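Local coordinates for protein ApaG (Shewanella oneidensis, PDB 1TZA) that is of unknown function but belongs to the ApaG family, whose domain folds as a beta sandwich of the E-set (immunoglobulin-like) clan, at residues Gln42-Ile53 against Ile95-Ser106. Residues are numbered along the deposited sequence; the frame is centred on the assembly and turned at random.
Sequences QAAKLETRHWII and IMYGTYGMVSES
Y100 packs against L46, T48, R49 and W51 of the antiparallel partner strand 44-53, on the buried face of the pair. Its CB lies 3.7 Å from T48 O; the ring then leaves with CG anti to its own carbonyl carbon (chi1 -73°), which sets one edge against T48 O and R49 CB in the ring plane. L46 CD1 sits over the centre of one face, a CH-pi contact 4.0 Å from the ring centroid. At the tip, OH reaches W51 CZ2 at 3.6 Å and is hydrogen-bonded to Y83 OH on strand 79-89. The W51 ring is turned 77° from that of Y100 and takes the methyl CE of selenomethionine M96 over a face, 3.5 Å from CD2, with SE farther out above the same ring as a Met-aromatic contact. These side chains fill the interior of the immunoglobulin-like sandwich, where Y100 and M96 also touch strand 28-38 of the facing sheet. A classic beta bulge interrupts the ladder: E47 N and T48 N both donate to G101 O, at 2.8 and 3.2 Å respectively, so the register slips by one residue. From the bulge, the carboxylate of E47 reaches back along the pair to V103, its OE1 3.2 Å from V103 CG1. On the outer face, I52 covers the Y97 ring, its CB over one face towards the rim and CG2 3.4 Å from CZ.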
ATOM      1  N   GLN A  42      18.796 -25.718   6.493  1.00 28.30           N
ATOM      2  CA  GLN A  42      19.742 -24.668   6.843  1.00 26.32           C
ATOM      3  C   GLN A  42      19.106 -23.290   6.646  1.00 24.11           C
ATOM      4  O   GLN A  42      18.240 -23.120   5.792  1.00 24.44           O
ATOM      5  CB  GLN A  42      20.970 -24.845   5.955  1.00 27.37           C
ATOM      6  CG  GLN A  42      21.972 -23.720   5.902  1.00 31.49           C
ATOM      7  CD  GLN A  42      23.140 -24.093   4.995  1.00 30.30           C
ATOM      8  OE1 GLN A  42      22.941 -24.672   3.919  1.00 32.48           O
ATOM      9  NE2 GLN A  42      24.360 -23.770   5.423  1.00 33.55           N
ATOM     10  N   ALA A  43      19.528 -22.313   7.442  1.00 21.39           N
ATOM     11  CA  ALA A  43      18.975 -20.966   7.341  1.00 19.39           C
ATOM     12  C   ALA A  43      19.261 -20.346   5.977  1.00 17.81           C
ATOM     13  O   ALA A  43      20.285 -20.635   5.356  1.00 16.05           O
ATOM     14  CB  ALA A  43      19.537 -20.077   8.452  1.00 17.72           C
ATOM     15  N   ALA A  44      18.344 -19.498   5.519  1.00 16.25           N
ATOM     16  CA  ALA A  44      18.481 -18.819   4.232  1.00 15.51           C
ATOM     17  C   ALA A  44      18.160 -17.335   4.399  1.00 14.43           C
ATOM     18  O   ALA A  44      17.137 -16.967   4.987  1.00 14.40           O
ATOM     19  CB  ALA A  44      17.550 -19.448   3.202  1.00 16.16           C
ATOM     20  N   LYS A  45      19.042 -16.492   3.875  1.00 12.00           N
ATOM     21  CA  LYS A  45      18.883 -15.054   3.973  1.00 12.09           C
ATOM     22  C   LYS A  45      18.503 -14.424   2.641  1.00 13.15           C
ATOM     23  O   LYS A  45      19.180 -14.623   1.626  1.00 12.22           O
ATOM     24  CB  LYS A  45      20.181 -14.444   4.486  1.00 11.84           C
ATOM     25  CG  LYS A  45      20.153 -12.951   4.722  1.00 12.75           C
ATOM     26  CD  LYS A  45      21.513 -12.510   5.231  1.00 12.46           C
ATOM     27  CE  LYS A  45      21.567 -11.028   5.462  1.00 12.51           C
ATOM     28  NZ  LYS A  45      22.936 -10.614   5.867  1.00 16.26           N
ATOM     29  N   LEU A  46      17.414 -13.660   2.656  1.00 12.45           N
ATOM     30  CA  LEU A  46      16.931 -12.978   1.455  1.00 12.93           C
ATOM     31  C   LEU A  46      17.711 -11.677   1.284  1.00 12.53           C
ATOM     32  O   LEU A  46      17.520 -10.732   2.044  1.00 13.97           O
ATOM     33  CB  LEU A  46      15.431 -12.691   1.597  1.00 11.04           C
ATOM     34  CG  LEU A  46      14.669 -12.221   0.356  1.00 11.63           C
ATOM     35  CD1 LEU A  46      13.165 -12.397   0.575  1.00  8.80           C
ATOM     36  CD2 LEU A  46      15.026 -10.775   0.053  1.00  9.88           C
ATOM     37  N   GLU A  47      18.589 -11.623   0.289  1.00 12.81           N
ATOM     38  CA  GLU A  47      19.389 -10.422   0.078  1.00 13.74           C
ATOM     39  C   GLU A  47      18.840  -9.440  -0.953  1.00 12.99           C
ATOM     40  O   GLU A  47      18.857  -8.229  -0.724  1.00 10.93           O
ATOM     41  CB  GLU A  47      20.823 -10.809  -0.291  1.00 14.99           C
ATOM     42  CG  GLU A  47      21.596 -11.403   0.875  1.00 20.84           C
ATOM     43  CD  GLU A  47      23.062 -11.622   0.566  1.00 22.18           C
ATOM     44  OE1 GLU A  47      23.851 -11.783   1.521  1.00 23.52           O
ATOM     45  OE2 GLU A  47      23.430 -11.640  -0.627  1.00 24.77           O
ATOM     46  N   THR A  48      18.353  -9.952  -2.080  1.00 11.52           N
ATOM     47  CA  THR A  48      17.818  -9.081  -3.128  1.00 11.39           C
ATOM     48  C   THR A  48      16.490  -9.534  -3.715  1.00 11.24           C
ATOM     49  O   THR A  48      16.050 -10.668  -3.525  1.00 11.93           O
ATOM     50  CB  THR A  48      18.780  -8.970  -4.322  1.00 10.35           C
ATOM     51  OG1 THR A  48      18.922 -10.265  -4.915  1.00 10.03           O
ATOM     52  CG2 THR A  48      20.139  -8.445  -3.887  1.00  8.32           C
ATOM     53  N   ARG A  49      15.858  -8.631  -4.447  1.00 10.70           N
ATOM     54  CA  ARG A  49      14.609  -8.946  -5.114  1.00 10.02           C
ATOM     55  C   ARG A  49      14.701  -8.349  -6.502  1.00  9.64           C
ATOM     56  O   ARG A  49      15.429  -7.382  -6.730  1.00  7.90           O
ATOM     57  CB  ARG A  49      13.408  -8.358  -4.370  1.00  9.30           C
ATOM     58  CG  ARG A  49      13.388  -6.845  -4.253  1.00 13.01           C
ATOM     59  CD  ARG A  49      12.048  -6.363  -3.691  1.00 15.93           C
ATOM     60  NE  ARG A  49      12.196  -5.194  -2.827  1.00 22.61           N
ATOM     61  CZ  ARG A  49      12.517  -3.974  -3.245  1.00 22.88           C
ATOM     62  NH1 ARG A  49      12.727  -3.738  -4.531  1.00 25.69           N
ATOM     63  NH2 ARG A  49      12.641  -2.992  -2.369  1.00 25.59           N
ATOM     64  N   HIS A  50      13.980  -8.949  -7.432  1.00  9.98           N
ATOM     65  CA  HIS A  50      13.959  -8.475  -8.802  1.00 12.07           C
ATOM     66  C   HIS A  50      12.567  -8.766  -9.327  1.00 11.39           C
ATOM     67  O   HIS A  50      12.202  -9.920  -9.541  1.00 11.21           O
ATOM     68  CB  HIS A  50      15.012  -9.192  -9.648  1.00 15.88           C
ATOM     69  CG  HIS A  50      14.982  -8.807 -11.095  1.00 20.54           C
ATOM     70  ND1 HIS A  50      15.070  -7.497 -11.519  1.00 23.15           N
ATOM     71  CD2 HIS A  50      14.838  -9.553 -12.214  1.00 21.49           C
ATOM     72  CE1 HIS A  50      14.978  -7.456 -12.836  1.00 22.80           C
ATOM     73  NE2 HIS A  50      14.835  -8.690 -13.283  1.00 22.49           N
ATOM     74  N   TRP A  51      11.790  -7.706  -9.510  1.00 10.64           N
ATOM     75  CA  TRP A  51      10.422  -7.814  -9.981  1.00  9.90           C
ATOM     76  C   TRP A  51      10.259  -7.413 -11.439  1.00  9.65           C
ATOM     77  O   TRP A  51      11.049  -6.646 -11.983  1.00 10.39           O
ATOM     78  CB  TRP A  51       9.496  -6.918  -9.144  1.00  8.12           C
ATOM     79  CG  TRP A  51       9.254  -7.353  -7.724  1.00  9.04           C
ATOM     80  CD1 TRP A  51       9.615  -6.684  -6.583  1.00  8.88           C
ATOM     81  CD2 TRP A  51       8.505  -8.496  -7.298  1.00  7.47           C
ATOM     82  NE1 TRP A  51       9.127  -7.336  -5.477  1.00  7.17           N
ATOM     83  CE2 TRP A  51       8.444  -8.452  -5.885  1.00  7.44           C
ATOM     84  CE3 TRP A  51       7.879  -9.553  -7.973  1.00  7.94           C
ATOM     85  CZ2 TRP A  51       7.774  -9.426  -5.135  1.00  7.99           C
ATOM     86  CZ3 TRP A  51       7.211 -10.524  -7.223  1.00 10.03           C
ATOM     87  CH2 TRP A  51       7.166 -10.452  -5.819  1.00  9.18           C
ATOM     88  N   ILE A  52       9.222  -7.959 -12.060  1.00  9.87           N
ATOM     89  CA  ILE A  52       8.856  -7.636 -13.429  1.00  7.41           C
ATOM     90  C   ILE A  52       7.358  -7.428 -13.290  1.00  6.66           C
ATOM     91  O   ILE A  52       6.612  -8.349 -12.970  1.00  9.02           O
ATOM     92  CB  ILE A  52       9.153  -8.786 -14.422  1.00  9.28           C
ATOM     93  CG1 ILE A  52      10.660  -8.872 -14.684  1.00  8.16           C
ATOM     94  CG2 ILE A  52       8.415  -8.554 -15.739  1.00  6.17           C
ATOM     95  CD1 ILE A  52      11.439  -9.505 -13.562  1.00  9.84           C
ATOM     96  N   ILE A  53       6.932  -6.196 -13.505  1.00  5.24           N
ATOM     97  CA  ILE A  53       5.541  -5.823 -13.371  1.00  5.44           C
ATOM     98  C   ILE A  53       4.982  -5.437 -14.733  1.00  6.08           C
ATOM     99  O   ILE A  53       5.552  -4.596 -15.431  1.00  4.94           O
ATOM    100  CB  ILE A  53       5.424  -4.642 -12.381  1.00  6.74           C
ATOM    101  CG1 ILE A  53       6.147  -5.019 -11.076  1.00  6.78           C
ATOM    102  CG2 ILE A  53       3.964  -4.300 -12.129  1.00  2.87           C
ATOM    103  CD1 ILE A  53       6.330  -3.868 -10.105  1.00 11.77           C
ATOM    104  N   ILE A  95       0.185  -8.305 -14.104  1.00  6.42           N
ATOM    105  CA  ILE A  95       0.874  -9.492 -13.609  1.00  8.21           C
ATOM    106  C   ILE A  95       2.249  -9.165 -13.009  1.00  8.53           C
ATOM    107  O   ILE A  95       2.939  -8.236 -13.440  1.00  6.11           O
ATOM    108  CB  ILE A  95       1.084 -10.514 -14.752  1.00  7.96           C
ATOM    109  CG1 ILE A  95      -0.264 -10.911 -15.349  1.00  9.74           C
ATOM    110  CG2 ILE A  95       1.805 -11.735 -14.240  1.00 12.57           C
ATOM    111  CD1 ILE A  95      -1.202 -11.561 -14.367  1.00 10.61           C
HETATM  112  N   MSE A  96       2.641  -9.938 -12.006  1.00  8.95           N
HETATM  113  CA  MSE A  96       3.937  -9.760 -11.370  1.00 11.49           C
HETATM  114  C   MSE A  96       4.669 -11.099 -11.250  1.00 10.29           C
HETATM  115  O   MSE A  96       4.046 -12.146 -11.062  1.00 10.66           O
HETATM  116  CB  MSE A  96       3.780  -9.141  -9.974  1.00 11.69           C
HETATM  117  CG  MSE A  96       3.574  -7.632  -9.945  1.00 15.80           C
HETATM  118 SE   MSE A  96       3.529  -6.975  -8.105  1.00 22.67          SE
HETATM  119  CE  MSE A  96       5.449  -6.888  -7.707  1.00 14.51           C
ATOM    120  N   TYR A  97       5.989 -11.060 -11.370  1.00  8.80           N
ATOM    121  CA  TYR A  97       6.812 -12.257 -11.233  1.00 12.18           C
ATOM    122  C   TYR A  97       8.260 -11.812 -11.073  1.00 10.51           C
ATOM    123  O   TYR A  97       8.569 -10.637 -11.261  1.00 11.25           O
ATOM    124  CB  TYR A  97       6.637 -13.197 -12.448  1.00 11.83           C
ATOM    125  CG  TYR A  97       7.260 -12.728 -13.747  1.00 15.43           C
ATOM    126  CD1 TYR A  97       8.627 -12.856 -13.974  1.00 17.88           C
ATOM    127  CD2 TYR A  97       6.473 -12.191 -14.765  1.00 17.33           C
ATOM    128  CE1 TYR A  97       9.196 -12.464 -15.185  1.00 19.28           C
ATOM    129  CE2 TYR A  97       7.028 -11.795 -15.975  1.00 18.09           C
ATOM    130  CZ  TYR A  97       8.388 -11.935 -16.175  1.00 19.31           C
ATOM    131  OH  TYR A  97       8.936 -11.537 -17.368  1.00 22.45           O
ATOM    132  N   GLY A  98       9.142 -12.736 -10.710  1.00 11.29           N
ATOM    133  CA  GLY A  98      10.540 -12.379 -10.534  1.00 11.76           C
ATOM    134  C   GLY A  98      11.307 -13.365  -9.673  1.00 13.05           C
ATOM    135  O   GLY A  98      10.973 -14.553  -9.623  1.00 14.55           O
ATOM    136  N   THR A  99      12.342 -12.879  -8.995  1.00 12.50           N
ATOM    137  CA  THR A  99      13.152 -13.734  -8.144  1.00 11.10           C
ATOM    138  C   THR A  99      13.718 -12.986  -6.950  1.00 10.16           C
ATOM    139  O   THR A  99      13.788 -11.761  -6.941  1.00  9.02           O
ATOM    140  CB  THR A  99      14.335 -14.338  -8.918  1.00 10.96           C
ATOM    141  OG1 THR A  99      15.170 -13.282  -9.394  1.00 11.72           O
ATOM    142  CG2 THR A  99      13.846 -15.156 -10.105  1.00 11.76           C
ATOM    143  N   TYR A 100      14.107 -13.754  -5.941  1.00  9.73           N
ATOM    144  CA  TYR A 100      14.710 -13.231  -4.728  1.00  8.97           C
ATOM    145  C   TYR A 100      16.124 -13.783  -4.718  1.00 10.70           C
ATOM    146  O   TYR A 100      16.324 -14.978  -4.950  1.00 13.53           O
ATOM    147  CB  TYR A 100      13.973 -13.742  -3.485  1.00  6.59           C
ATOM    148  CG  TYR A 100      12.621 -13.128  -3.251  1.00  4.81           C
ATOM    149  CD1 TYR A 100      12.446 -11.747  -3.284  1.00  6.14           C
ATOM    150  CD2 TYR A 100      11.520 -13.923  -2.940  1.00  7.03           C
ATOM    151  CE1 TYR A 100      11.207 -11.167  -3.007  1.00  5.94           C
ATOM    152  CE2 TYR A 100      10.274 -13.359  -2.660  1.00  6.27           C
ATOM    153  CZ  TYR A 100      10.125 -11.974  -2.692  1.00  7.97           C
ATOM    154  OH  TYR A 100       8.905 -11.398  -2.389  1.00  8.88           O
ATOM    155  N   GLY A 101      17.109 -12.928  -4.469  1.00 11.36           N
ATOM    156  CA  GLY A 101      18.479 -13.405  -4.422  1.00 12.44           C
ATOM    157  C   GLY A 101      18.756 -13.921  -3.023  1.00 13.88           C
ATOM    158  O   GLY A 101      18.929 -13.129  -2.100  1.00 12.76           O
HETATM  159  N   MSE A 102      18.786 -15.240  -2.854  1.00 16.23           N
HETATM  160  CA  MSE A 102      19.033 -15.836  -1.538  1.00 19.49           C
HETATM  161  C   MSE A 102      20.490 -16.231  -1.319  1.00 20.17           C
HETATM  162  O   MSE A 102      21.234 -16.461  -2.269  1.00 22.42           O
HETATM  163  CB  MSE A 102      18.187 -17.106  -1.351  1.00 20.09           C
HETATM  164  CG  MSE A 102      16.712 -16.998  -1.726  1.00 25.21           C
HETATM  165 SE   MSE A 102      15.684 -15.851  -0.561  1.00 29.10          SE
HETATM  166  CE  MSE A 102      16.162 -16.623   1.164  1.00 25.18           C
ATOM    167  N   VAL A 103      20.884 -16.310  -0.052  1.00 21.17           N
ATOM    168  CA  VAL A 103      22.223 -16.749   0.317  1.00 23.24           C
ATOM    169  C   VAL A 103      22.032 -17.649   1.533  1.00 24.51           C
ATOM    170  O   VAL A 103      21.265 -17.320   2.442  1.00 24.58           O
ATOM    171  CB  VAL A 103      23.177 -15.571   0.669  1.00 23.54           C
ATOM    172  CG1 VAL A 103      22.610 -14.742   1.804  1.00 23.82           C
ATOM    173  CG2 VAL A 103      24.554 -16.123   1.050  1.00 22.93           C
ATOM    174  N   SER A 104      22.709 -18.795   1.539  1.00 25.51           N
ATOM    175  CA  SER A 104      22.584 -19.744   2.639  1.00 26.66           C
ATOM    176  C   SER A 104      23.638 -19.540   3.719  1.00 27.81           C
ATOM    177  O   SER A 104      24.636 -18.848   3.513  1.00 27.10           O
ATOM    178  CB  SER A 104      22.685 -21.177   2.114  1.00 26.78           C
ATOM    179  OG  SER A 104      23.988 -21.436   1.618  1.00 26.14           O
ATOM    180  N   GLU A 105      23.392 -20.150   4.873  1.00 29.94           N
ATOM    181  CA  GLU A 105      24.308 -20.085   6.004  1.00 33.10           C
ATOM    182  C   GLU A 105      25.698 -20.478   5.513  1.00 34.73           C
ATOM    183  O   GLU A 105      26.704 -19.896   5.925  1.00 35.09           O
ATOM    184  CB  GLU A 105      23.854 -21.066   7.091  1.00 34.67           C
ATOM    185  CG  GLU A 105      24.689 -21.054   8.359  1.00 37.37           C
ATOM    186  CD  GLU A 105      24.230 -20.000   9.349  1.00 39.40           C
ATOM    187  OE1 GLU A 105      23.087 -20.116   9.845  1.00 41.47           O
ATOM    188  OE2 GLU A 105      25.005 -19.060   9.633  1.00 39.30           O
ATOM    189  N   SER A 106      25.742 -21.469   4.626  1.00 36.38           N
ATOM    190  CA  SER A 106      27.003 -21.956   4.073  1.00 38.45           C
ATOM    191  C   SER A 106      27.631 -20.954   3.109  1.00 39.29           C
ATOM    192  O   SER A 106      28.719 -21.197   2.585  1.00 40.57           O
ATOM    193  CB  SER A 106      26.799 -23.302   3.360  1.00 37.94           C
ATOM    194  OG  SER A 106      26.005 -23.172   2.193  1.00 37.98           O
TER